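Local structure of 3,6-diketocamphane 1,6-monooxygenase (Pseudomonas putida, 4UWM) at residues A[49-54]-A[278-283]; A[15-20]-A[348-353]; A[152-157]-A[194-199]. The protein catalyses the FMNH2- and oxygen-dependent Baeyer-Villiger conversion of a diketocamphane to a lactone as a homodimer, a step in the breakdown of (-)-camphor. All coordinates share one frame; numbering follows the deposited sequence.

Contact 1. Residues A[49-54]-A[278-283]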
ATOM      1  N   GLN A  49       3.224  15.006   9.648  1.00 16.12           N
ATOM      2  CA  GLN A  49       2.635  16.324   9.294  1.00 17.68           C
ATOM      3  C   GLN A  49       1.110  16.342   9.286  1.00 20.80           C
ATOM      4  O   GLN A  49       0.485  15.312   9.084  1.00 26.33           O
ATOM      5  CB  GLN A  49       3.149  16.783   7.933  1.00 18.68           C
ATOM      6  CG  GLN A  49       4.645  17.133   7.923  1.00 18.65           C
ATOM      7  CD  GLN A  49       4.939  18.376   8.740  1.00 24.56           C
ATOM      8  OE1 GLN A  49       5.485  18.293   9.831  1.00 26.15           O
ATOM      9  NE2 GLN A  49       4.543  19.539   8.219  1.00 22.01           N
ATOM     10  N   ILE A  50       0.518  17.524   9.440  1.00 20.52           N
ATOM     11  CA  ILE A  50      -0.951  17.655   9.467  1.00 19.70           C
ATOM     12  C   ILE A  50      -1.562  17.915   8.101  1.00 18.62           C
ATOM     13  O   ILE A  50      -2.453  17.184   7.682  1.00 19.80           O
ATOM     14  CB  ILE A  50      -1.428  18.758  10.460  1.00 22.52           C
ATOM     15  CG1 ILE A  50      -0.959  18.448  11.884  1.00 24.48           C
ATOM     16  CG2 ILE A  50      -2.957  18.936  10.407  1.00 19.47           C
ATOM     17  CD1 ILE A  50      -1.627  17.258  12.525  1.00 25.99           C
ATOM     18  N   TRP A  51      -1.120  18.981   7.437  1.00 16.08           N
ATOM     19  CA  TRP A  51      -1.610  19.313   6.110  1.00 19.96           C
ATOM     20  C   TRP A  51      -1.187  18.256   5.090  1.00 18.33           C
ATOM     21  O   TRP A  51      -1.990  17.867   4.231  1.00 16.63           O
ATOM     22  CB  TRP A  51      -1.105  20.685   5.646  1.00 19.16           C
ATOM     23  CG  TRP A  51      -1.719  21.902   6.305  1.00 19.81           C
ATOM     24  CD1 TRP A  51      -1.364  22.452   7.498  1.00 20.69           C
ATOM     25  CD2 TRP A  51      -2.757  22.751   5.762  1.00 19.22           C
ATOM     26  NE1 TRP A  51      -2.115  23.591   7.739  1.00 19.66           N
ATOM     27  CE2 TRP A  51      -2.976  23.794   6.692  1.00 24.24           C
ATOM     28  CE3 TRP A  51      -3.502  22.737   4.584  1.00 18.51           C
ATOM     29  CZ2 TRP A  51      -3.933  24.800   6.486  1.00 19.58           C
ATOM     30  CZ3 TRP A  51      -4.468  23.749   4.374  1.00 20.72           C
ATOM     31  CH2 TRP A  51      -4.671  24.753   5.327  1.00 20.26           C
ATOM     32  N   GLU A  52       0.066  17.797   5.193  1.00 15.56           N
ATOM     33  CA  GLU A  52       0.593  16.818   4.252  1.00 18.97           C
ATOM     34  C   GLU A  52       0.386  15.455   4.911  1.00 16.34           C
ATOM     35  O   GLU A  52       1.256  14.947   5.606  1.00 15.42           O
ATOM     36  CB  GLU A  52       2.072  17.092   3.956  1.00 16.03           C
ATOM     37  CG  GLU A  52       2.374  18.547   3.560  1.00 19.45           C
ATOM     38  CD  GLU A  52       2.706  19.476   4.726  1.00 23.13           C
ATOM     39  OE1 GLU A  52       2.406  19.154   5.888  1.00 20.01           O
ATOM     40  OE2 GLU A  52       3.254  20.584   4.464  1.00 20.20           O
ATOM     41  N   ASN A  53      -0.799  14.891   4.715  1.00 14.94           N
ATOM     42  CA  ASN A  53      -1.270  13.824   5.603  1.00 15.39           C
ATOM     43  C   ASN A  53      -1.384  12.449   4.933  1.00 15.14           C
ATOM     44  O   ASN A  53      -2.274  11.673   5.270  1.00 14.31           O
ATOM     45  CB  ASN A  53      -2.604  14.245   6.266  1.00 15.46           C
ATOM     46  CG  ASN A  53      -3.715  14.466   5.260  1.00 15.55           C
ATOM     47  OD1 ASN A  53      -3.468  14.506   4.064  1.00 18.26           O
ATOM     48  ND2 ASN A  53      -4.963  14.579   5.741  1.00 16.80           N
ATOM     49  N   ILE A  54      -0.491  12.148   3.984  1.00 12.93           N
ATOM     50  CA  ILE A  54      -0.493  10.824   3.365  1.00 11.31           C
ATOM     51  C   ILE A  54       0.835  10.120   3.692  1.00 11.42           C
ATOM     52  O   ILE A  54       1.869  10.506   3.150  1.00 11.54           O
ATOM     53  CB  ILE A  54      -0.769  10.894   1.822  1.00 10.94           C
ATOM     54  CG1 ILE A  54      -2.242  11.300   1.564  1.00 13.57           C
ATOM     55  CG2 ILE A  54      -0.456   9.559   1.124  1.00 10.49           C
ATOM     56  CD1 ILE A  54      -2.574  11.506   0.087  1.00 15.25           C
ATOM     57  N   GLY A 278      -5.538  30.508  -1.324  1.00 31.40           N
ATOM     58  CA  GLY A 278      -5.253  31.638  -0.450  1.00 23.48           C
ATOM     59  C   GLY A 278      -5.341  31.278   1.010  1.00 21.64           C
ATOM     60  O   GLY A 278      -4.549  31.766   1.807  1.00 25.62           O
ATOM     61  N   TYR A 279      -6.302  30.420   1.365  1.00 24.02           N
ATOM     62  CA  TYR A 279      -6.457  29.955   2.748  1.00 24.55           C
ATOM     63  C   TYR A 279      -5.214  29.201   3.268  1.00 27.59           C
ATOM     64  O   TYR A 279      -4.715  29.468   4.372  1.00 26.51           O
ATOM     65  CB  TYR A 279      -7.721  29.078   2.913  1.00 25.14           C
ATOM     66  CG  TYR A 279      -7.907  28.603   4.331  1.00 26.00           C
ATOM     67  CD1 TYR A 279      -8.413  29.458   5.317  1.00 32.74           C
ATOM     68  CD2 TYR A 279      -7.522  27.316   4.713  1.00 26.68           C
ATOM     69  CE1 TYR A 279      -8.550  29.035   6.633  1.00 29.94           C
ATOM     70  CE2 TYR A 279      -7.654  26.889   6.021  1.00 25.65           C
ATOM     71  CZ  TYR A 279      -8.178  27.751   6.975  1.00 32.13           C
ATOM     72  OH  TYR A 279      -8.316  27.323   8.269  1.00 39.36           O
ATOM     73  N   CYS A 280      -4.731  28.256   2.464  1.00 27.25           N
ATOM     74  CA  CYS A 280      -3.574  27.433   2.851  1.00 23.80           C
ATOM     75  C   CYS A 280      -2.337  28.324   3.003  1.00 22.62           C
ATOM     76  O   CYS A 280      -1.647  28.279   4.023  1.00 25.30           O
ATOM     77  CB  CYS A 280      -3.319  26.359   1.795  1.00 23.41           C
ATOM     78  SG  CYS A 280      -1.892  25.308   2.172  1.00 23.50           S
ATOM     79  N   PHE A 281      -2.085  29.152   1.994  1.00 26.13           N
ATOM     80  CA  PHE A 281      -0.953  30.086   2.032  1.00 27.91           C
ATOM     81  C   PHE A 281      -0.989  31.041   3.205  1.00 28.02           C
ATOM     82  O   PHE A 281       0.004  31.182   3.904  1.00 29.48           O
ATOM     83  CB  PHE A 281      -0.808  30.841   0.715  1.00 27.78           C
ATOM     84  CG  PHE A 281       0.019  30.109  -0.299  1.00 28.60           C
ATOM     85  CD1 PHE A 281       1.398  30.264  -0.323  1.00 26.44           C
ATOM     86  CD2 PHE A 281      -0.572  29.234  -1.201  1.00 27.96           C
ATOM     87  CE1 PHE A 281       2.174  29.586  -1.247  1.00 26.87           C
ATOM     88  CE2 PHE A 281       0.198  28.550  -2.128  1.00 28.37           C
ATOM     89  CZ  PHE A 281       1.574  28.728  -2.152  1.00 28.43           C
ATOM     90  N   GLU A 282      -2.134  31.676   3.436  1.00 35.76           N
ATOM     91  CA  GLU A 282      -2.295  32.610   4.561  1.00 32.54           C
ATOM     92  C   GLU A 282      -2.130  31.950   5.916  1.00 30.98           C
ATOM     93  O   GLU A 282      -1.469  32.498   6.802  1.00 30.52           O
ATOM     94  CB  GLU A 282      -3.681  33.249   4.512  1.00 45.01           C
ATOM     95  CG  GLU A 282      -3.792  34.583   5.215  1.00 52.42           C
ATOM     96  CD  GLU A 282      -3.371  35.712   4.311  1.00 68.86           C
ATOM     97  OE1 GLU A 282      -2.153  35.958   4.211  1.00 69.84           O
ATOM     98  OE2 GLU A 282      -4.258  36.324   3.679  1.00 71.07           O
ATOM     99  N   ARG A 283      -2.745  30.781   6.099  1.00 27.52           N
ATOM    100  CA  ARG A 283      -2.737  30.144   7.410  1.00 25.80           C
ATOM    101  C   ARG A 283      -1.471  29.356   7.703  1.00 26.72           C
ATOM    102  O   ARG A 283      -1.035  29.280   8.858  1.00 30.32           O
ATOM    103  CB  ARG A 283      -3.952  29.237   7.594  1.00 29.11           C
ATOM    104  CG  ARG A 283      -3.996  28.605   8.973  1.00 34.07           C
ATOM    105  CD  ARG A 283      -5.185  27.685   9.171  1.00 37.44           C
ATOM    106  NE  ARG A 283      -5.017  26.886  10.382  1.00 39.71           N
ATOM    107  CZ  ARG A 283      -5.838  25.914  10.765  1.00 36.07           C
ATOM    108  NH1 ARG A 283      -6.912  25.609  10.035  1.00 37.59           N
ATOM    109  NH2 ARG A 283      -5.588  25.261  11.889  1.00 34.19           N
TER
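Y279, C280 and R283, three residues on one side of helix 276-291, receive the six-membered ring of W51. At Y279 the side chain leaves with CG anti to the backbone N (chi1 -179°), which swings the phenol past the rim of the indole: CE2 lies 3.7 Å from CH2 of W51, and the two side chains cross at about a right angle. C280 follows with a sulfur-aromatic contact. Its SG sits over one face of the indole, 4.1 Å from the centroid of the six-membered ring and 28° off the normal, closest to the CZ3 corner.

In the TIM-barrel fold of the bacterial luciferase family, W51 belongs to the loop between strand 40-43 and helix 57-65, so its indole ties that loop to a helix far along the chain. The side chain of C280 is about 10 Å from the bound FMN.

One turn on, R283 runs extended from CG to NE and lays CD at the indole edge, 4.1 Å from CZ2 of W51. Its NH1 gives Y279 OH a hydrogen bond of 2.8 Å, while NH2 makes a salt bridge to E181 of the second subunit. Y284 also stacks with W51, whose NE1 donates to Q182 of that subunit.

Contact 2. Residues A[15-20]-A[348-353]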
ATOM      1  N   PRO A  15      -6.568  21.172   8.161  1.00 19.84           N
ATOM      2  CA  PRO A  15      -6.568  20.428   9.415  1.00 24.65           C
ATOM      3  C   PRO A  15      -7.982  20.059   9.851  1.00 27.14           C
ATOM      4  O   PRO A  15      -8.893  20.880   9.743  1.00 24.58           O
ATOM      5  CB  PRO A  15      -5.917  21.411  10.399  1.00 24.51           C
ATOM      6  CG  PRO A  15      -4.947  22.128   9.533  1.00 23.74           C
ATOM      7  CD  PRO A  15      -5.697  22.357   8.246  1.00 20.44           C
ATOM      8  N   GLY A  16      -8.166  18.814  10.281  1.00 22.44           N
ATOM      9  CA  GLY A  16      -9.504  18.298  10.565  1.00 24.76           C
ATOM     10  C   GLY A  16     -10.100  17.339   9.538  1.00 25.24           C
ATOM     11  O   GLY A  16     -11.030  16.585   9.861  1.00 23.68           O
ATOM     12  N   ARG A  17      -9.606  17.376   8.298  1.00 22.41           N
ATOM     13  CA  ARG A  17     -10.011  16.396   7.295  1.00 20.44           C
ATOM     14  C   ARG A  17      -9.698  14.977   7.795  1.00 18.98           C
ATOM     15  O   ARG A  17      -8.649  14.741   8.400  1.00 19.47           O
ATOM     16  CB  ARG A  17      -9.304  16.639   5.954  1.00 22.93           C
ATOM     17  CG  ARG A  17      -9.685  17.915   5.227  1.00 26.53           C
ATOM     18  CD  ARG A  17     -11.122  17.900   4.769  1.00 23.98           C
ATOM     19  NE  ARG A  17     -11.301  18.756   3.613  1.00 26.45           N
ATOM     20  CZ  ARG A  17     -12.481  19.142   3.156  1.00 20.28           C
ATOM     21  NH1 ARG A  17     -13.578  18.754   3.773  1.00 22.27           N
ATOM     22  NH2 ARG A  17     -12.560  19.893   2.078  1.00 22.39           N
ATOM     23  N   SER A  18     -10.600  14.031   7.543  1.00 18.54           N
ATOM     24  CA  SER A  18     -10.353  12.648   7.978  1.00 20.44           C
ATOM     25  C   SER A  18      -9.481  11.920   6.950  1.00 14.66           C
ATOM     26  O   SER A  18      -9.287  12.411   5.845  1.00 16.55           O
ATOM     27  CB  SER A  18     -11.666  11.898   8.144  1.00 17.16           C
ATOM     28  OG  SER A  18     -12.235  11.727   6.864  1.00 17.64           O
ATOM     29  N   ALA A  19      -8.957  10.767   7.334  1.00 15.99           N
ATOM     30  CA  ALA A  19      -8.240   9.902   6.388  1.00 16.22           C
ATOM     31  C   ALA A  19      -9.158   9.490   5.234  1.00 17.74           C
ATOM     32  O   ALA A  19      -8.752   9.521   4.075  1.00 14.37           O
ATOM     33  CB  ALA A  19      -7.661   8.691   7.106  1.00 12.39           C
ATOM     34  N   ARG A  20     -10.426   9.153   5.525  1.00 16.24           N
ATOM     35  CA  ARG A  20     -11.326   8.768   4.440  1.00 15.49           C
ATOM     36  C   ARG A  20     -11.569   9.882   3.419  1.00 15.94           C
ATOM     37  O   ARG A  20     -11.581   9.625   2.213  1.00 18.03           O
ATOM     38  CB  ARG A  20     -12.657   8.189   4.967  1.00 18.05           C
ATOM     39  CG  ARG A  20     -13.507   7.537   3.882  1.00 20.20           C
ATOM     40  CD  ARG A  20     -14.860   7.096   4.451  1.00 24.77           C
ATOM     41  NE  ARG A  20     -15.503   6.115   3.580  1.00 30.23           N
ATOM     42  CZ  ARG A  20     -16.161   6.417   2.463  1.00 38.68           C
ATOM     43  NH1 ARG A  20     -16.282   7.678   2.072  1.00 38.06           N
ATOM     44  NH2 ARG A  20     -16.703   5.452   1.732  1.00 37.81           N
ATOM     45  N   ALA A 348      -1.840  20.560  -6.064  1.00 25.87           N
ATOM     46  CA  ALA A 348      -3.248  20.324  -5.764  1.00 23.94           C
ATOM     47  C   ALA A 348      -3.595  20.899  -4.399  1.00 29.55           C
ATOM     48  O   ALA A 348      -2.838  20.738  -3.429  1.00 30.49           O
ATOM     49  CB  ALA A 348      -3.588  18.836  -5.835  1.00 21.89           C
ATOM     50  N   HIS A 349      -4.727  21.599  -4.322  1.00 24.04           N
ATOM     51  CA  HIS A 349      -5.177  22.133  -3.040  1.00 21.30           C
ATOM     52  C   HIS A 349      -6.516  21.552  -2.586  1.00 18.43           C
ATOM     53  O   HIS A 349      -7.155  20.828  -3.327  1.00 20.69           O
ATOM     54  CB  HIS A 349      -5.178  23.664  -3.074  1.00 19.96           C
ATOM     55  CG  HIS A 349      -3.835  24.235  -2.787  1.00 15.98           C
ATOM     56  ND1 HIS A 349      -3.389  24.467  -1.505  1.00 17.52           N
ATOM     57  CD2 HIS A 349      -2.799  24.520  -3.606  1.00 16.11           C
ATOM     58  CE1 HIS A 349      -2.154  24.932  -1.550  1.00 14.95           C
ATOM     59  NE2 HIS A 349      -1.778  24.986  -2.814  1.00 16.30           N
ATOM     60  N   ASP A 350      -6.927  21.855  -1.362  1.00 18.13           N
ATOM     61  CA  ASP A 350      -8.099  21.209  -0.790  1.00 17.05           C
ATOM     62  C   ASP A 350      -9.406  21.817  -1.330  1.00 23.93           C
ATOM     63  O   ASP A 350     -10.007  22.681  -0.682  1.00 23.00           O
ATOM     64  CB  ASP A 350      -8.063  21.272   0.740  1.00 18.95           C
ATOM     65  CG  ASP A 350      -9.145  20.429   1.389  1.00 15.73           C
ATOM     66  OD1 ASP A 350     -10.067  19.982   0.699  1.00 19.01           O
ATOM     67  OD2 ASP A 350      -9.063  20.219   2.598  1.00 19.02           O
ATOM     68  N   TYR A 351      -9.813  21.326  -2.497  1.00 22.02           N
ATOM     69  CA  TYR A 351     -11.069  21.674  -3.161  1.00 27.15           C
ATOM     70  C   TYR A 351     -12.109  20.567  -3.072  1.00 25.50           C
ATOM     71  O   TYR A 351     -13.088  20.528  -3.842  1.00 24.40           O
ATOM     72  CB  TYR A 351     -10.797  21.973  -4.628  1.00 24.41           C
ATOM     73  CG  TYR A 351     -10.469  23.412  -4.900  1.00 28.95           C
ATOM     74  CD1 TYR A 351     -11.488  24.362  -5.074  1.00 33.26           C
ATOM     75  CD2 TYR A 351      -9.148  23.831  -5.011  1.00 30.10           C
ATOM     76  CE1 TYR A 351     -11.186  25.694  -5.341  1.00 29.99           C
ATOM     77  CE2 TYR A 351      -8.837  25.155  -5.278  1.00 33.40           C
ATOM     78  CZ  TYR A 351      -9.859  26.077  -5.452  1.00 34.47           C
ATOM     79  OH  TYR A 351      -9.531  27.379  -5.709  1.00 33.65           O
ATOM     80  N   TYR A 352     -11.906  19.674  -2.112  1.00 21.08           N
ATOM     81  CA  TYR A 352     -12.755  18.509  -1.961  1.00 20.63           C
ATOM     82  C   TYR A 352     -14.240  18.880  -1.780  1.00 22.98           C
ATOM     83  O   TYR A 352     -15.101  18.180  -2.312  1.00 22.07           O
ATOM     84  CB  TYR A 352     -12.305  17.703  -0.756  1.00 18.19           C
ATOM     85  CG  TYR A 352     -13.065  16.420  -0.508  1.00 17.64           C
ATOM     86  CD1 TYR A 352     -13.221  15.458  -1.508  1.00 20.10           C
ATOM     87  CD2 TYR A 352     -13.601  16.155   0.746  1.00 16.58           C
ATOM     88  CE1 TYR A 352     -13.885  14.265  -1.262  1.00 19.82           C
ATOM     89  CE2 TYR A 352     -14.272  14.972   0.995  1.00 20.80           C
ATOM     90  CZ  TYR A 352     -14.392  14.025  -0.002  1.00 22.15           C
ATOM     91  OH  TYR A 352     -15.045  12.843   0.271  1.00 21.19           O
ATOM     92  N   ASP A 353     -14.521  19.961  -1.042  1.00 25.82           N
ATOM     93  CA  ASP A 353     -15.940  20.391  -0.804  1.00 26.00           C
ATOM     94  C   ASP A 353     -16.656  20.922  -2.032  1.00 23.87           C
ATOM     95  O   ASP A 353     -17.878  20.783  -2.146  1.00 30.52           O
ATOM     96  CB  ASP A 353     -16.045  21.430   0.309  1.00 21.81           C
ATOM     97  CG  ASP A 353     -15.775  20.853   1.680  1.00 27.85           C
ATOM     98  OD1 ASP A 353     -15.916  19.629   1.856  1.00 30.86           O
ATOM     99  OD2 ASP A 353     -15.447  21.630   2.600  1.00 29.69           O
TER
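The flat guanidinium of R17 has the CD2 edge of Y352 over one face, 3.9 Å above the plane and offset toward the rim, and a carboxylate at each of two places along its own edge. D350 is gripped side-on. R17 NE gives a hydrogen bond of 2.9 Å to D350 OD2, which accepts with its syn lone pair, and NH2 reaches D350 OD1, also at 2.9 Å but 32° out of the carboxylate plane. D353 takes the third bond, with OD1 3.1 Å from R17 NH1 and met from above its carboxylate, whose plane stands 78° from the guanidinium. All three bonds are parts of salt bridges, and R17, D350 and D353 together form a salt-bridge network.

These bonds lie near the guanidinium plane and fix its rotation. A bend at chi2 (-66°) turns the arginine chain toward them. The paired carboxylates probably stabilise the positive charge. R14 also joins, with a salt bridge from its side chain to D353 OD2 and a backbone N-H bond to D350 OD2. D350 is itself the centre of an inverse gamma turn.

R17 lies just ahead of helix 19-35, where S18 is the N-cap, and the two aspartates lie in the loop from strand 343-347 to helix 356-369. The network therefore joins the loops after the first and last strands of the barrel, which pair in parallel as 4-9 and 343-347, while Y352 OH reaches D24 on helix 19-35.

Contact 3. Residues A[152-157]-A[194-199]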
ATOM      1  N   LYS A 152      19.318  -4.160  -7.247  1.00 22.52           N
ATOM      2  CA  LYS A 152      19.727  -5.577  -7.363  1.00 24.37           C
ATOM      3  C   LYS A 152      18.529  -6.534  -7.206  1.00 24.63           C
ATOM      4  O   LYS A 152      18.436  -7.562  -7.899  1.00 24.29           O
ATOM      5  CB  LYS A 152      20.882  -5.885  -6.409  1.00 26.17           C
ATOM      6  CG  LYS A 152      22.141  -5.079  -6.713  1.00 27.59           C
ATOM      7  CD  LYS A 152      23.170  -5.208  -5.595  1.00 31.97           C
ATOM      8  CE  LYS A 152      23.958  -6.515  -5.717  1.00 32.11           C
ATOM      9  NZ  LYS A 152      24.799  -6.538  -6.948  1.00 33.32           N
ATOM     10  N   ILE A 153      17.577  -6.182  -6.343  1.00 20.68           N
ATOM     11  CA  ILE A 153      16.368  -6.989  -6.236  0.60 21.83           C
ATOM     12  C   ILE A 153      15.602  -6.971  -7.556  1.00 21.46           C
ATOM     13  O   ILE A 153      15.140  -8.015  -8.003  1.00 20.32           O
ATOM     14  CB  ILE A 153      15.491  -6.579  -5.041  0.60 23.08           C
ATOM     15  CG1 ILE A 153      16.116  -7.125  -3.759  0.60 22.87           C
ATOM     16  CG2 ILE A 153      14.063  -7.120  -5.184  0.60 22.91           C
ATOM     17  CD1 ILE A 153      15.974  -6.202  -2.583  0.60 20.70           C
ATOM     18  N   TRP A 154      15.497  -5.797  -8.194  1.00 22.07           N
ATOM     19  CA  TRP A 154      14.779  -5.700  -9.479  1.00 19.96           C
ATOM     20  C   TRP A 154      15.428  -6.534 -10.585  1.00 24.54           C
ATOM     21  O   TRP A 154      14.731  -7.009 -11.493  1.00 24.50           O
ATOM     22  CB  TRP A 154      14.641  -4.247  -9.966  1.00 19.67           C
ATOM     23  CG  TRP A 154      13.795  -3.382  -9.061  1.00 21.82           C
ATOM     24  CD1 TRP A 154      12.670  -3.760  -8.362  1.00 23.09           C
ATOM     25  CD2 TRP A 154      14.001  -1.995  -8.765  1.00 19.60           C
ATOM     26  NE1 TRP A 154      12.167  -2.689  -7.654  1.00 19.26           N
ATOM     27  CE2 TRP A 154      12.965  -1.599  -7.865  1.00 19.13           C
ATOM     28  CE3 TRP A 154      14.960  -1.051  -9.154  1.00 19.13           C
ATOM     29  CZ2 TRP A 154      12.879  -0.302  -7.340  1.00 18.15           C
ATOM     30  CZ3 TRP A 154      14.874   0.252  -8.643  1.00 20.38           C
ATOM     31  CH2 TRP A 154      13.834   0.613  -7.739  1.00 18.37           C
ATOM     32  N   LYS A 155      16.758  -6.670 -10.520  1.00 25.00           N
ATOM     33  CA  LYS A 155      17.518  -7.495 -11.485  1.00 28.97           C
ATOM     34  C   LYS A 155      17.302  -9.004 -11.321  1.00 24.63           C
ATOM     35  O   LYS A 155      17.477  -9.766 -12.266  1.00 28.84           O
ATOM     36  CB  LYS A 155      19.009  -7.146 -11.433  1.00 28.84           C
ATOM     37  CG  LYS A 155      19.307  -5.879 -12.211  1.00 32.04           C
ATOM     38  CD  LYS A 155      20.763  -5.481 -12.130  1.00 40.06           C
ATOM     39  CE  LYS A 155      20.964  -4.237 -12.974  1.00 43.65           C
ATOM     40  NZ  LYS A 155      21.947  -3.327 -12.339  1.00 52.71           N
ATOM     41  N   ARG A 156      16.906  -9.425 -10.130  1.00 21.67           N
ATOM     42  CA  ARG A 156      16.585 -10.828  -9.863  1.00 23.81           C
ATOM     43  C   ARG A 156      17.790 -11.774 -10.096  1.00 24.23           C
ATOM     44  O   ARG A 156      17.616 -12.890 -10.583  1.00 26.18           O
ATOM     45  CB  ARG A 156      15.352 -11.283 -10.661  1.00 24.11           C
ATOM     46  CG  ARG A 156      14.079 -10.560 -10.218  1.00 25.70           C
ATOM     47  CD  ARG A 156      12.857 -11.007 -10.991  1.00 22.64           C
ATOM     48  NE  ARG A 156      12.290 -12.279 -10.524  1.00 24.26           N
ATOM     49  CZ  ARG A 156      12.276 -13.394 -11.258  1.00 24.97           C
ATOM     50  NH1 ARG A 156      12.809 -13.395 -12.467  1.00 26.99           N
ATOM     51  NH2 ARG A 156      11.743 -14.501 -10.793  1.00 27.13           N
ATOM     52  N   GLU A 157      18.991 -11.287  -9.803  1.00 26.85           N
ATOM     53  CA  GLU A 157      20.193 -12.121  -9.797  0.60 26.37           C
ATOM     54  C   GLU A 157      20.593 -12.354  -8.342  1.00 29.19           C
ATOM     55  O   GLU A 157      20.598 -11.412  -7.541  1.00 26.02           O
ATOM     56  CB  GLU A 157      21.351 -11.460 -10.567  0.60 29.73           C
ATOM     57  CG  GLU A 157      21.180 -11.410 -12.087  0.60 32.81           C
ATOM     58  CD  GLU A 157      21.638 -12.670 -12.811  0.60 39.89           C
ATOM     59  OE1 GLU A 157      21.548 -13.794 -12.258  0.60 34.63           O
ATOM     60  OE2 GLU A 157      22.094 -12.536 -13.965  0.60 51.41           O
ATOM     61  N   LYS A 194      12.785  -4.092 -15.836  1.00 30.46           N
ATOM     62  CA  LYS A 194      13.854  -3.130 -15.587  0.60 33.16           C
ATOM     63  C   LYS A 194      13.446  -2.156 -14.486  1.00 29.77           C
ATOM     64  O   LYS A 194      12.263  -2.000 -14.219  1.00 24.87           O
ATOM     65  CB  LYS A 194      14.183  -2.366 -16.869  0.60 36.42           C
ATOM     66  CG  LYS A 194      12.970  -1.775 -17.574  0.60 44.23           C
ATOM     67  CD  LYS A 194      13.347  -1.150 -18.911  0.60 57.94           C
ATOM     68  CE  LYS A 194      12.124  -0.600 -19.629  0.60 54.26           C
ATOM     69  NZ  LYS A 194      12.504   0.176 -20.839  0.60 55.30           N
ATOM     70  N   ALA A 195      14.432  -1.510 -13.861  1.00 24.09           N
ATOM     71  CA  ALA A 195      14.166  -0.482 -12.857  1.00 22.93           C
ATOM     72  C   ALA A 195      13.189   0.552 -13.425  1.00 23.68           C
ATOM     73  O   ALA A 195      13.178   0.806 -14.641  1.00 23.04           O
ATOM     74  CB  ALA A 195      15.450   0.185 -12.408  1.00 21.54           C
ATOM     75  N   PRO A 196      12.328   1.133 -12.558  1.00 24.22           N
ATOM     76  CA  PRO A 196      11.517   2.234 -13.087  1.00 21.73           C
ATOM     77  C   PRO A 196      12.402   3.452 -13.290  1.00 18.78           C
ATOM     78  O   PRO A 196      13.503   3.537 -12.706  1.00 17.60           O
ATOM     79  CB  PRO A 196      10.524   2.505 -11.939  1.00 19.74           C
ATOM     80  CG  PRO A 196      11.326   2.208 -10.718  1.00 19.51           C
ATOM     81  CD  PRO A 196      12.194   1.014 -11.090  1.00 19.64           C
ATOM     82  N   GLU A 197      11.933   4.418 -14.078  1.00 18.44           N
ATOM     83  CA  GLU A 197      12.595   5.711 -14.086  1.00 20.57           C
ATOM     84  C   GLU A 197      12.536   6.294 -12.674  1.00 21.23           C
ATOM     85  O   GLU A 197      11.493   6.203 -12.022  1.00 20.70           O
ATOM     86  CB  GLU A 197      11.933   6.655 -15.087  1.00 22.51           C
ATOM     87  CG  GLU A 197      12.561   8.041 -15.110  1.00 26.40           C
ATOM     88  CD  GLU A 197      12.165   8.857 -16.331  1.00 31.12           C
ATOM     89  OE1 GLU A 197      11.367   8.356 -17.150  1.00 30.98           O
ATOM     90  OE2 GLU A 197      12.655   9.998 -16.457  1.00 29.76           O
ATOM     91  N   ILE A 198      13.647   6.868 -12.217  1.00 18.84           N
ATOM     92  CA  ILE A 198      13.785   7.362 -10.845  1.00 18.70           C
ATOM     93  C   ILE A 198      13.882   8.885 -10.865  1.00 26.92           C
ATOM     94  O   ILE A 198      14.580   9.449 -11.716  1.00 24.71           O
ATOM     95  CB  ILE A 198      14.998   6.707 -10.137  1.00 19.97           C
ATOM     96  CG1 ILE A 198      14.709   5.218  -9.909  1.00 21.37           C
ATOM     97  CG2 ILE A 198      15.381   7.418  -8.854  1.00 20.89           C
ATOM     98  CD1 ILE A 198      15.871   4.438  -9.334  1.00 24.27           C
ATOM     99  N   ALA A 199      13.140   9.537  -9.960  1.00 22.08           N
ATOM    100  CA  ALA A 199      13.142  10.988  -9.817  1.00 20.16           C
ATOM    101  C   ALA A 199      13.607  11.424  -8.444  1.00 22.09           C
ATOM    102  O   ALA A 199      13.492  10.674  -7.475  1.00 20.05           O
ATOM    103  CB  ALA A 199      11.757  11.540 -10.129  1.00 21.85           C
TER
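P196 points CD at one face of the W154 indole, 3.7 Å from the centroid of the six-membered ring and only 13° off the normal, a CH-pi contact in which the two side chains cross at about a right angle. The packing is tight here, and the neighbouring A195 adds to it by bringing CB to 3.5 Å from CE3 of W154. The indole gets there because CG stands anti to the carbonyl carbon (chi1 -64°), carrying the ring off the last turn of helix 139-155.

In the TIM-barrel fold this helix comes after strand 105-108, and segment 194-199 leads into the next barrel strand, 198-202, so the tryptophan packs the end of the helix against the entry to that strand. L105 of strand 105-108 touches both W154 and P196. The indole's polar edge is satisfied too, with NE1 hydrogen-bonded to the backbone O of A89 on helix 85-98.

Contact is looser toward I198, whose CD1 approaches the edge of W154 at 4.4 Å from CZ3. With an alanine at W154, P196 CD would probably lose its aromatic partner and A89 O this donor, and a gap is likely to open between the helix end and the strand.

On the solvent side, A195 is exposed although its methyl touches the indole. K194 next to it is exposed, and across the contact K155 is likewise.

Contacts 1 and 2 are neighbours, with centres 10 Å apart, and they touch: P15 packs on W51, and C280 SG meets the ring of H349. Both lie on the same side of the chain's centre and both touch the second subunit, yet one is built on an aromatic ring and a sulfur, the other on charges running from a buried aspartate out to an exposed one. Contact 3 lies on the opposite side, about 34 Å from either by centres and untouched by the other chain. All three are partly buried; contact 3 runs from a buried tryptophan to an exposed alanine. It resembles contact 1 in resting on a tryptophan, but a proline replaces the sulfur over the face.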